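Local coordinates for GDSL-like Lipase/Acylhydrolase family protein (Neisseria meningitidis, PDB 4K7J) that probably removes O-acetyl groups from peptidoglycan as a serine esterase of the SGNH (GDSL-like) hydrolase family, at residues R274-P288 and Q309-M322. Sequence-based numbering, arbitrary orientation. Where two conformers were deposited one is given.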
ATOM      1  N   ARG A 274       9.697  12.192   1.791  1.00 23.91           N
ATOM      2  CA  ARG A 274       9.502  13.439   2.541  1.00 25.43           C
ATOM      3  C   ARG A 274       9.500  14.659   1.631  1.00 21.11           C
ATOM      4  O   ARG A 274       8.675  15.547   1.797  1.00 24.46           O
ATOM      5  CB  ARG A 274      10.565  13.603   3.624  1.00 28.67           C
ATOM      6  CG  ARG A 274      10.466  12.589   4.745  1.00 29.60           C
ATOM      7  CD  ARG A 274      11.194  13.085   5.984  1.00 28.75           C
ATOM      8  NE  ARG A 274      11.061  12.151   7.100  1.00 28.34           N
ATOM      9  CZ  ARG A 274       9.932  11.971   7.778  1.00 32.65           C
ATOM     10  NH1 ARG A 274       8.845  12.657   7.439  1.00 30.26           N
ATOM     11  NH2 ARG A 274       9.882  11.106   8.792  1.00 23.70           N
ATOM     12  N   ASP A 275      10.416  14.691   0.668  1.00 24.33           N
ATOM     13  CA  ASP A 275      10.433  15.769  -0.327  1.00 29.76           C
ATOM     14  C   ASP A 275       9.128  15.793  -1.113  1.00 30.41           C
ATOM     15  O   ASP A 275       8.577  16.862  -1.376  1.00 30.11           O
ATOM     16  CB  ASP A 275      11.598  15.610  -1.319  1.00 31.45           C
ATOM     17  CG  ASP A 275      12.969  15.742  -0.665  1.00 38.27           C
ATOM     18  OD1 ASP A 275      13.054  16.122   0.528  1.00 40.85           O
ATOM     19  OD2 ASP A 275      13.972  15.466  -1.362  1.00 39.75           O
ATOM     20  N   SER A 276       8.631  14.612  -1.481  1.00 27.36           N
ATOM     21  CA  SER A 276       7.460  14.520  -2.351  1.00 26.14           C
ATOM     22  C   SER A 276       6.155  14.765  -1.608  1.00 21.16           C
ATOM     23  O   SER A 276       5.195  15.269  -2.189  1.00 21.59           O
ATOM     24  CB  SER A 276       7.408  13.165  -3.073  1.00 27.10           C
ATOM     25  OG  SER A 276       8.580  12.972  -3.844  1.00 34.95           O
ATOM     26  N   LEU A 277       6.120  14.405  -0.330  1.00 25.35           N
ATOM     27  CA  LEU A 277       4.933  14.617   0.500  1.00 21.23           C
ATOM     28  C   LEU A 277       5.358  15.190   1.858  1.00 31.55           C
ATOM     29  O   LEU A 277       5.481  14.452   2.842  1.00 18.73           O
ATOM     30  CB  LEU A 277       4.167  13.304   0.699  1.00 23.21           C
ATOM     31  CG  LEU A 277       3.422  12.645  -0.466  1.00 21.68           C
ATOM     32  CD1 LEU A 277       3.014  11.232  -0.067  1.00 14.80           C
ATOM     33  CD2 LEU A 277       2.197  13.467  -0.839  1.00 23.03           C
ATOM     34  N   PRO A 278       5.593  16.513   1.914  1.00 30.10           N
ATOM     35  CA  PRO A 278       6.157  17.146   3.115  1.00 31.26           C
ATOM     36  C   PRO A 278       5.255  17.047   4.344  1.00 24.97           C
ATOM     37  O   PRO A 278       5.755  17.104   5.465  1.00 36.17           O
ATOM     38  CB  PRO A 278       6.325  18.616   2.705  1.00 28.92           C
ATOM     39  CG  PRO A 278       6.177  18.640   1.216  1.00 29.40           C
ATOM     40  CD  PRO A 278       5.285  17.496   0.866  1.00 30.04           C
ATOM     41  N   ALA A 279       3.953  16.892   4.148  1.00 26.40           N
ATOM     42  CA  ALA A 279       3.036  16.838   5.280  1.00 27.37           C
ATOM     43  C   ALA A 279       2.714  15.407   5.738  1.00 32.52           C
ATOM     44  O   ALA A 279       1.966  15.218   6.700  1.00 23.28           O
ATOM     45  CB  ALA A 279       1.747  17.602   4.955  1.00 24.69           C
ATOM     46  N   ALA A 280       3.274  14.401   5.063  1.00 25.81           N
ATOM     47  CA  ALA A 280       2.919  13.016   5.374  1.00 23.72           C
ATOM     48  C   ALA A 280       3.735  12.417   6.521  1.00 21.35           C
ATOM     49  O   ALA A 280       4.903  12.746   6.703  1.00 25.46           O
ATOM     50  CB  ALA A 280       3.040  12.131   4.127  1.00 16.82           C
ATOM     51  N   GLY A 281       3.111  11.528   7.283  1.00 20.30           N
ATOM     52  CA  GLY A 281       3.843  10.694   8.216  1.00 18.74           C
ATOM     53  C   GLY A 281       4.407   9.496   7.475  1.00 21.30           C
ATOM     54  O   GLY A 281       3.915   9.142   6.405  1.00 17.02           O
ATOM     55  N   ILE A 282       5.450   8.887   8.027  1.00 19.88           N
ATOM     56  CA  ILE A 282       6.019   7.666   7.467  1.00 15.54           C
ATOM     57  C   ILE A 282       6.144   6.588   8.549  1.00 19.61           C
ATOM     58  O   ILE A 282       6.631   6.855   9.652  1.00 14.94           O
ATOM     59  CB  ILE A 282       7.396   7.928   6.861  1.00 15.44           C
ATOM     60  CG1 ILE A 282       7.313   9.010   5.781  1.00 17.05           C
ATOM     61  CG2 ILE A 282       7.958   6.658   6.277  1.00 15.52           C
ATOM     62  CD1 ILE A 282       8.648   9.390   5.225  1.00 20.96           C
ATOM     63  N   LEU A 283       5.693   5.377   8.238  1.00 17.13           N
ATOM     64  CA  LEU A 283       5.809   4.252   9.159  1.00 17.82           C
ATOM     65  C   LEU A 283       6.530   3.104   8.475  1.00 17.69           C
ATOM     66  O   LEU A 283       6.112   2.650   7.407  1.00 17.68           O
ATOM     67  CB  LEU A 283       4.432   3.769   9.602  1.00 13.19           C
ATOM     68  CG  LEU A 283       4.478   2.414  10.334  1.00 19.79           C
ATOM     69  CD1 LEU A 283       5.024   2.579  11.740  1.00 21.53           C
ATOM     70  CD2 LEU A 283       3.133   1.712  10.363  1.00 16.28           C
ATOM     71  N   ILE A 284       7.620   2.645   9.076  1.00 13.35           N
ATOM     72  CA  ILE A 284       8.336   1.479   8.566  1.00 16.97           C
ATOM     73  C   ILE A 284       7.942   0.231   9.357  1.00 16.71           C
ATOM     74  O   ILE A 284       8.094   0.176  10.588  1.00 17.96           O
ATOM     75  CB  ILE A 284       9.858   1.695   8.599  1.00 15.53           C
ATOM     76  CG1 ILE A 284      10.245   2.715   7.520  1.00 15.54           C
ATOM     77  CG2 ILE A 284      10.596   0.375   8.402  1.00 13.51           C
ATOM     78  CD1 ILE A 284      11.694   3.128   7.527  1.00 14.84           C
ATOM     79  N   ILE A 285       7.410  -0.757   8.647  1.00 15.07           N
ATOM     80  CA  ILE A 285       7.041  -2.026   9.253  1.00 14.80           C
ATOM     81  C   ILE A 285       8.222  -2.995   9.190  1.00 16.62           C
ATOM     82  O   ILE A 285       8.572  -3.491   8.121  1.00 15.48           O
ATOM     83  CB  ILE A 285       5.816  -2.636   8.567  1.00 13.84           C
ATOM     84  CG1 ILE A 285       4.587  -1.769   8.852  1.00 16.56           C
ATOM     85  CG2 ILE A 285       5.575  -4.057   9.082  1.00 17.04           C
ATOM     86  CD1 ILE A 285       3.277  -2.431   8.498  1.00 18.77           C
ATOM     87  N   GLY A 286       8.860  -3.230  10.335  1.00 20.27           N
ATOM     88  CA  GLY A 286       9.968  -4.166  10.393  1.00 13.56           C
ATOM     89  C   GLY A 286       9.496  -5.547   9.983  1.00 17.00           C
ATOM     90  O   GLY A 286       8.371  -5.931  10.297  1.00 16.00           O
ATOM     91  N   ALA A 287      10.338  -6.284   9.265  1.00 13.40           N
ATOM     92  CA  ALA A 287       9.956  -7.597   8.769  1.00 17.66           C
ATOM     93  C   ALA A 287       9.508  -8.542   9.901  1.00 23.84           C
ATOM     94  O   ALA A 287      10.082  -8.520  10.998  1.00 17.46           O
ATOM     95  CB  ALA A 287      11.095  -8.208   7.984  1.00 15.29           C
ATOM     96  N   PRO A 288       8.476  -9.368   9.639  1.00 15.90           N
ATOM     97  CA  PRO A 288       8.097 -10.405  10.603  1.00 17.14           C
ATOM     98  C   PRO A 288       9.169 -11.476  10.646  1.00 19.26           C
ATOM     99  O   PRO A 288      10.024 -11.503   9.764  1.00 18.57           O
ATOM    100  CB  PRO A 288       6.814 -10.994   9.998  1.00 15.68           C
ATOM    101  CG  PRO A 288       6.946 -10.750   8.519  1.00 18.52           C
ATOM    102  CD  PRO A 288       7.641  -9.411   8.420  1.00 18.00           C
ATOM    103  N   GLN A 309      16.217  -6.699   9.486  1.00 13.53           N
ATOM    104  CA  GLN A 309      15.327  -6.098  10.480  1.00 11.13           C
ATOM    105  C   GLN A 309      16.007  -4.953  11.244  1.00 14.89           C
ATOM    106  O   GLN A 309      15.375  -3.944  11.581  1.00 15.98           O
ATOM    107  CB  GLN A 309      14.833  -7.154  11.477  1.00 14.11           C
ATOM    108  CG  GLN A 309      13.882  -8.193  10.887  1.00 14.14           C
ATOM    109  CD  GLN A 309      13.682  -9.371  11.813  1.00 17.89           C
ATOM    110  OE1 GLN A 309      14.618  -9.816  12.482  1.00 18.94           O
ATOM    111  NE2 GLN A 309      12.451  -9.860  11.888  1.00 15.61           N
ATOM    112  N   GLN A 310      17.297  -5.111  11.510  1.00 13.79           N
ATOM    113  CA  GLN A 310      18.038  -4.090  12.255  1.00 19.90           C
ATOM    114  C   GLN A 310      18.293  -2.869  11.389  1.00 16.93           C
ATOM    115  O   GLN A 310      18.231  -1.736  11.864  1.00 16.97           O
ATOM    116  CB  GLN A 310      19.358  -4.651  12.794  1.00 21.76           C
ATOM    117  CG  GLN A 310      19.157  -5.615  13.938  1.00 15.57           C
ATOM    118  CD  GLN A 310      20.461  -6.087  14.546  1.00 25.78           C
ATOM    119  OE1 GLN A 310      21.551  -5.692  14.118  1.00 22.97           O
ATOM    120  NE2 GLN A 310      20.354  -6.944  15.551  1.00 14.63           N
ATOM    121  N   MET A 311      18.585  -3.108  10.117  1.00 17.07           N
ATOM    122  CA  MET A 311      18.752  -2.018   9.178  1.00 20.63           C
ATOM    123  C   MET A 311      17.475  -1.193   9.129  1.00 18.39           C
ATOM    124  O   MET A 311      17.527   0.040   9.151  1.00 19.83           O
ATOM    125  CB  MET A 311      19.076  -2.539   7.780  1.00 17.45           C
ATOM    126  CG  MET A 311      19.075  -1.426   6.743  1.00 23.59           C
ATOM    127  SD  MET A 311      18.861  -2.078   5.093  1.00 31.36           S
ATOM    128  CE  MET A 311      17.113  -2.470   5.159  1.00 23.20           C
ATOM    129  N   GLN A 312      16.330  -1.876   9.079  1.00 18.06           N
ATOM    130  CA  GLN A 312      15.045  -1.180   8.985  1.00 17.42           C
ATOM    131  C   GLN A 312      14.826  -0.221  10.140  1.00 20.28           C
ATOM    132  O   GLN A 312      14.356   0.906   9.942  1.00 15.11           O
ATOM    133  CB  GLN A 312      13.883  -2.170   8.922  1.00 11.38           C
ATOM    134  CG  GLN A 312      13.860  -3.020   7.667  1.00 15.01           C
ATOM    135  CD  GLN A 312      12.689  -3.985   7.642  1.00 18.05           C
ATOM    136  OE1 GLN A 312      12.657  -4.944   8.394  1.00 15.86           O
ATOM    137  NE2 GLN A 312      11.712  -3.718   6.781  1.00 18.88           N
ATOM    138  N   ARG A 313      15.148  -0.668  11.349  1.00 13.09           N
ATOM    139  CA  ARG A 313      15.009   0.194  12.511  1.00 16.84           C
ATOM    140  C   ARG A 313      15.977   1.383  12.489  1.00 16.61           C
ATOM    141  O   ARG A 313      15.585   2.497  12.802  1.00 17.71           O
ATOM    142  CB  ARG A 313      15.130  -0.598  13.820  1.00 20.69           C
ATOM    143  CG  ARG A 313      14.790   0.243  15.024  1.00 18.37           C
ATOM    144  CD  ARG A 313      15.251  -0.407  16.307  1.00 24.96           C
ATOM    145  NE  ARG A 313      14.370  -1.492  16.715  1.00 26.36           N
ATOM    146  CZ  ARG A 313      13.232  -1.317  17.380  1.00 26.56           C
ATOM    147  NH1 ARG A 313      12.831  -0.096  17.707  1.00 25.09           N
ATOM    148  NH2 ARG A 313      12.491  -2.363  17.710  1.00 27.66           N
ATOM    149  N   ARG A 314      17.227   1.162  12.093  1.00 18.44           N
ATOM    150  CA  ARG A 314      18.170   2.278  11.935  1.00 16.09           C
ATOM    151  C   ARG A 314      17.664   3.315  10.927  1.00 16.99           C
ATOM    152  O   ARG A 314      17.779   4.520  11.147  1.00 15.64           O
ATOM    153  CB  ARG A 314      19.539   1.781  11.470  1.00 17.83           C
ATOM    154  CG  ARG A 314      20.356   1.058  12.514  1.00 19.33           C
ATOM    155  CD  ARG A 314      21.829   0.956  12.081  1.00 21.65           C
ATOM    156  NE  ARG A 314      22.038   0.178  10.857  1.00 19.98           N
ATOM    157  CZ  ARG A 314      22.050  -1.148  10.821  1.00 19.88           C
ATOM    158  NH1 ARG A 314      21.855  -1.839  11.932  1.00 22.02           N
ATOM    159  NH2 ARG A 314      22.253  -1.785   9.681  1.00 18.83           N
ATOM    160  N   VAL A 315      17.105   2.842   9.817  1.00 15.75           N
ATOM    161  CA  VAL A 315      16.548   3.752   8.808  1.00 15.74           C
ATOM    162  C   VAL A 315      15.415   4.593   9.390  1.00 19.54           C
ATOM    163  O   VAL A 315      15.361   5.818   9.183  1.00 19.88           O
ATOM    164  CB  VAL A 315      16.034   2.988   7.563  1.00 16.95           C
ATOM    165  CG1 VAL A 315      15.192   3.909   6.675  1.00 18.20           C
ATOM    166  CG2 VAL A 315      17.204   2.402   6.785  1.00 17.63           C
ATOM    167  N   ALA A 316      14.516   3.931  10.120  1.00 15.79           N
ATOM    168  CA  ALA A 316      13.434   4.620  10.835  1.00 18.45           C
ATOM    169  C   ALA A 316      13.941   5.759  11.726  1.00 20.87           C
ATOM    170  O   ALA A 316      13.405   6.880  11.708  1.00 16.65           O
ATOM    171  CB  ALA A 316      12.642   3.622  11.669  1.00 15.47           C
ATOM    172  N   ARG A 317      14.972   5.469  12.515  1.00 17.90           N
ATOM    173  CA  ARG A 317      15.483   6.449  13.475  1.00 17.38           C
ATOM    174  C   ARG A 317      16.185   7.586  12.770  1.00 18.80           C
ATOM    175  O   ARG A 317      15.955   8.754  13.075  1.00 26.46           O
ATOM    176  CB  ARG A 317      16.443   5.790  14.474  1.00 18.48           C
ATOM    177  CG  ARG A 317      16.954   6.775  15.517  1.00 21.98           C
ATOM    178  CD  ARG A 317      17.722   6.077  16.627  1.00 20.84           C
ATOM    179  NE  ARG A 317      18.351   7.039  17.532  1.00 18.65           N
ATOM    180  CZ  ARG A 317      19.157   6.692  18.530  1.00 22.87           C
ATOM    181  NH1 ARG A 317      19.398   5.408  18.764  1.00 20.06           N
ATOM    182  NH2 ARG A 317      19.711   7.623  19.300  1.00 20.16           N
ATOM    183  N   GLN A 318      17.045   7.250  11.818  1.00 16.93           N
ATOM    184  CA  GLN A 318      17.777   8.273  11.087  0.51 17.86           C
ATOM    185  C   GLN A 318      16.844   9.097  10.202  1.00 21.58           C
ATOM    186  O   GLN A 318      17.052  10.288  10.030  1.00 24.34           O
ATOM    187  CB  GLN A 318      18.949   7.660  10.304  0.51 20.21           C
ATOM    188  CG  GLN A 318      20.138   7.329  11.216  0.51 17.88           C
ATOM    189  CD  GLN A 318      21.164   6.402  10.589  0.51 25.39           C
ATOM    190  OE1 GLN A 318      21.378   6.412   9.374  0.51 25.18           O
ATOM    191  NE2 GLN A 318      21.823   5.604  11.427  0.51 15.07           N
ATOM    192  N   GLY A 319      15.796   8.473   9.677  1.00 17.76           N
ATOM    193  CA  GLY A 319      14.819   9.204   8.873  1.00 20.23           C
ATOM    194  C   GLY A 319      13.715   9.841   9.699  1.00 22.69           C
ATOM    195  O   GLY A 319      12.796  10.455   9.152  1.00 23.52           O
ATOM    196  N   GLN A 320      13.814   9.697  11.018  1.00 21.09           N
ATOM    197  CA  GLN A 320      12.803  10.196  11.960  1.00 23.51           C
ATOM    198  C   GLN A 320      11.387   9.738  11.664  1.00 25.18           C
ATOM    199  O   GLN A 320      10.436  10.516  11.777  1.00 25.81           O
ATOM    200  CB  GLN A 320      12.848  11.723  12.052  1.00 24.32           C
ATOM    201  CG  GLN A 320      14.155  12.240  12.650  1.00 23.90           C
ATOM    202  CD  GLN A 320      14.331  13.734  12.455  1.00 40.63           C
ATOM    203  OE1 GLN A 320      13.374  14.453  12.170  1.00 39.37           O
ATOM    204  NE2 GLN A 320      15.563  14.205  12.596  1.00 42.83           N
ATOM    205  N   THR A 321      11.246   8.471  11.301  1.00 18.30           N
ATOM    206  CA  THR A 321       9.939   7.915  10.999  1.00 18.82           C
ATOM    207  C   THR A 321       9.432   7.126  12.201  1.00 20.12           C
ATOM    208  O   THR A 321      10.103   7.045  13.232  1.00 23.41           O
ATOM    209  CB  THR A 321      10.017   6.972   9.782  1.00 16.82           C
ATOM    210  OG1 THR A 321      10.418   5.670  10.216  1.00 17.92           O
ATOM    211  CG2 THR A 321      11.038   7.489   8.784  1.00 15.04           C
ATOM    212  N   MET A 322       8.243   6.554  12.075  1.00 16.01           N
ATOM    213  CA  MET A 322       7.763   5.591  13.053  1.00 17.24           C
ATOM    214  C   MET A 322       8.224   4.203  12.623  1.00 20.72           C
ATOM    215  O   MET A 322       8.518   3.993  11.446  1.00 19.14           O
ATOM    216  CB  MET A 322       6.248   5.641  13.153  1.00 18.38           C
ATOM    217  CG  MET A 322       5.735   6.925  13.807  1.00 21.09           C
ATOM    218  SD  MET A 322       3.945   7.061  13.701  1.00 22.89           S
ATOM    219  CE  MET A 322       3.743   7.382  11.947  1.00 25.12           C
TER
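Arg274 grips the carbonyl of Gly319 side-on: NE lies 3.2 Å and NH2 3.0 Å from Gly319 O, which lies close to the guanidinium plane. An extended chain from CG to NE carries the group to the Schellman motif that ends helix 305-318, and Ile282 CD1 lies over the centre of one guanidinium face, 3.8 Å above it. Beyond the turn, Met322 N donates to Ile282 O at 2.9 Å, nearly straight at 168°. Met322 O then takes Ile284 N and Thr321 OG1 from opposite faces of its plane; with chi1 at 85°, Thr321 turns its hydroxyl to this carbonyl, and CG2 packs against Ile282 CG2 and Arg274 NH2. Ile284 points at the helix, its CD1 3.7 Å from Val315 CG1, the two side chains crossing at about a right angle. At the other end, Gln312 receives Ala287 N on OE1 at 2.8 Å, while its NE2 bonds Tyr247 O. Gln309 NE2 reaches Ala287 O at 2.9 Å from above the carbonyl plane. The axis of 309-318 runs nearly antiparallel to that of strand 281-286 (165° between N-to-C directions), and helix 305-318 links this strand to adjacent parallel strand 322-325, where Met322 pairs with Leu283: a beta-alpha-beta crossover of the alpha/beta SGNH hydrolase fold.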